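Local coordinates for protein type-iv like pilin ttha1219 (Thermus thermophilus, PDB 5G24) that is a type IV pilin-like protein of the outer membrane, probably a component of pilus-type fibres or related assemblies, at residues A175-L180 against E224-V229. Numbering follows the deposited sequence.
Sequences ALALYL and EKLWIV
W227 lays one face of its indole over L178 CB, which stands 3.5 Å from the centre of the six-membered ring and almost on its normal, a CH-pi contact. The indole gets there because its CG sits between backbone N and carbonyl carbon (chi1 75°), which swings the ring over the neighbouring strand; L180 CD1 meets the same ring obliquely, 3.7 Å from W227 CH2. Further along this face, L178 CD1 presses on V229 CG1 at 3.4 Å, tighter than ordinary carbon contact. Beneath these side chains, three hydrogen-bonded pairs, L176 with V229, L178 with W227 and L180 with K225, join strands 173-184 and 221-230 as antiparallel neighbours in the C-terminal sheet of the pilin domain, whose W227 face packs against helix 35-61, as expected of the type IV pilin fold. On the opposite face I228 CD1 reaches A177 CB at 3.5 Å. There too, Y179 OH donates to E224 OE1 over 2.6 Å, meeting the oxygen on its anti side, a little out of the carboxylate plane, with ring and carboxylate planes 68° apart. A phenylalanine at Y179 would probably cost E224 this bond, leaving its carboxylate to G196 N and T198 OG1.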
loop_
_atom_site.group_PDB
_atom_site.type_symbol
_atom_site.label_atom_id
_atom_site.label_comp_id
_atom_site.label_asym_id
_atom_site.label_seq_id
_atom_site.Cartn_x
_atom_site.Cartn_y
_atom_site.Cartn_z
ATOM N N ALA A 175 -0.915 17.814 9.321
ATOM C CA ALA A 175 -1.526 16.619 8.784
ATOM C C ALA A 175 -2.426 16.911 7.589
ATOM O O ALA A 175 -2.829 18.064 7.356
ATOM C CB ALA A 175 -2.347 15.906 9.882
ATOM N N LEU A 176 -2.725 15.828 6.861
ATOM C CA LEU A 176 -3.717 15.778 5.850
ATOM C C LEU A 176 -4.848 14.806 6.206
ATOM O O LEU A 176 -4.612 13.799 6.883
ATOM C CB LEU A 176 -3.183 15.352 4.501
ATOM C CG LEU A 176 -2.041 16.184 3.969
ATOM C CD1 LEU A 176 -1.645 15.589 2.603
ATOM C CD2 LEU A 176 -2.378 17.665 3.852
ATOM N N ALA A 177 -6.051 15.142 5.755
ATOM C CA ALA A 177 -7.215 14.243 5.820
ATOM C C ALA A 177 -7.560 13.830 4.398
ATOM O O ALA A 177 -7.624 14.709 3.503
ATOM C CB ALA A 177 -8.411 14.925 6.471
ATOM N N LEU A 178 -7.740 12.536 4.169
ATOM C CA LEU A 178 -8.100 12.072 2.843
ATOM C C LEU A 178 -9.381 11.298 2.858
ATOM O O LEU A 178 -9.687 10.610 3.810
ATOM C CB LEU A 178 -6.982 11.226 2.269
ATOM C CG LEU A 178 -5.704 12.089 2.139
ATOM C CD1 LEU A 178 -4.685 11.608 3.165
ATOM C CD2 LEU A 178 -5.076 11.923 0.833
ATOM N N TYR A 179 -10.218 11.501 1.857
ATOM C CA TYR A 179 -11.474 10.768 1.706
ATOM C C TYR A 179 -11.573 10.151 0.322
ATOM O O TYR A 179 -11.271 10.816 -0.703
ATOM C CB TYR A 179 -12.638 11.683 1.937
ATOM C CG TYR A 179 -13.991 11.114 1.606
ATOM C CD1 TYR A 179 -14.625 10.329 2.472
ATOM C CD2 TYR A 179 -14.553 11.307 0.383
ATOM C CE1 TYR A 179 -15.842 9.761 2.216
ATOM C CE2 TYR A 179 -15.816 10.747 0.051
ATOM C CZ TYR A 179 -16.462 9.988 1.007
ATOM O OH TYR A 179 -17.659 9.425 0.715
ATOM N N LEU A 180 -11.975 8.902 0.308
ATOM C CA LEU A 180 -12.281 8.134 -0.904
ATOM C C LEU A 180 -13.697 7.498 -0.868
ATOM O O LEU A 180 -14.116 6.965 0.196
ATOM C CB LEU A 180 -11.285 6.974 -1.121
ATOM C CG LEU A 180 -9.975 7.385 -1.710
ATOM C CD1 LEU A 180 -9.035 6.177 -1.746
ATOM C CD2 LEU A 180 -10.186 7.992 -3.102
ATOM N N GLU A 224 -16.592 3.711 1.652
ATOM C CA GLU A 224 -15.800 4.903 1.745
ATOM C C GLU A 224 -14.755 4.806 2.888
ATOM O O GLU A 224 -14.900 4.050 3.819
ATOM C CB GLU A 224 -16.720 6.137 1.951
ATOM C CG GLU A 224 -17.407 6.120 3.321
ATOM C CD GLU A 224 -18.546 7.136 3.504
ATOM O OE1 GLU A 224 -18.799 8.001 2.599
ATOM O OE2 GLU A 224 -19.158 7.050 4.591
ATOM N N LYS A 225 -13.802 5.690 2.857
ATOM C CA LYS A 225 -12.819 5.797 3.929
ATOM C C LYS A 225 -12.342 7.247 4.066
ATOM O O LYS A 225 -11.976 7.900 3.061
ATOM C CB LYS A 225 -11.655 4.916 3.546
ATOM C CG LYS A 225 -10.720 4.633 4.754
ATOM C CD LYS A 225 -9.619 3.700 4.320
ATOM C CE LYS A 225 -8.587 3.515 5.431
ATOM N NZ LYS A 225 -9.232 2.837 6.556
ATOM N N LEU A 226 -12.369 7.727 5.281
ATOM C CA LEU A 226 -11.664 8.908 5.671
ATOM C C LEU A 226 -10.399 8.430 6.470
ATOM O O LEU A 226 -10.511 7.723 7.439
ATOM C CB LEU A 226 -12.562 9.733 6.609
ATOM C CG LEU A 226 -12.048 11.036 7.188
ATOM C CD1 LEU A 226 -11.847 12.087 6.120
ATOM C CD2 LEU A 226 -13.072 11.551 8.190
ATOM N N TRP A 227 -9.248 8.960 6.180
ATOM C CA TRP A 227 -8.058 8.692 7.026
ATOM C C TRP A 227 -7.122 9.888 7.055
ATOM O O TRP A 227 -7.194 10.802 6.230
ATOM C CB TRP A 227 -7.368 7.405 6.560
ATOM C CG TRP A 227 -6.552 7.549 5.225
ATOM C CD1 TRP A 227 -5.172 7.515 5.089
ATOM C CD2 TRP A 227 -7.074 7.663 3.882
ATOM N NE1 TRP A 227 -4.827 7.683 3.762
ATOM C CE2 TRP A 227 -5.955 7.712 2.999
ATOM C CE3 TRP A 227 -8.366 7.664 3.339
ATOM C CZ2 TRP A 227 -6.098 7.874 1.637
ATOM C CZ3 TRP A 227 -8.516 7.789 1.975
ATOM C CH2 TRP A 227 -7.369 7.881 1.110
ATOM N N ILE A 228 -6.288 9.886 8.085
ATOM C CA ILE A 228 -5.439 11.059 8.390
ATOM C C ILE A 228 -3.991 10.671 8.247
ATOM O O ILE A 228 -3.644 9.686 8.693
ATOM C CB ILE A 228 -5.647 11.588 9.822
ATOM C CG1 ILE A 228 -7.147 11.864 10.145
ATOM C CG2 ILE A 228 -4.808 12.824 10.122
ATOM C CD1 ILE A 228 -7.878 12.810 9.246
ATOM N N VAL A 229 -3.177 11.505 7.615
ATOM C CA VAL A 229 -1.761 11.308 7.499
ATOM C C VAL A 229 -1.078 12.488 8.110
ATOM O O VAL A 229 -1.236 13.639 7.679
ATOM C CB VAL A 229 -1.320 11.011 6.062
ATOM C CG1 VAL A 229 -1.838 11.976 5.077
ATOM C CG2 VAL A 229 0.224 10.982 5.939
#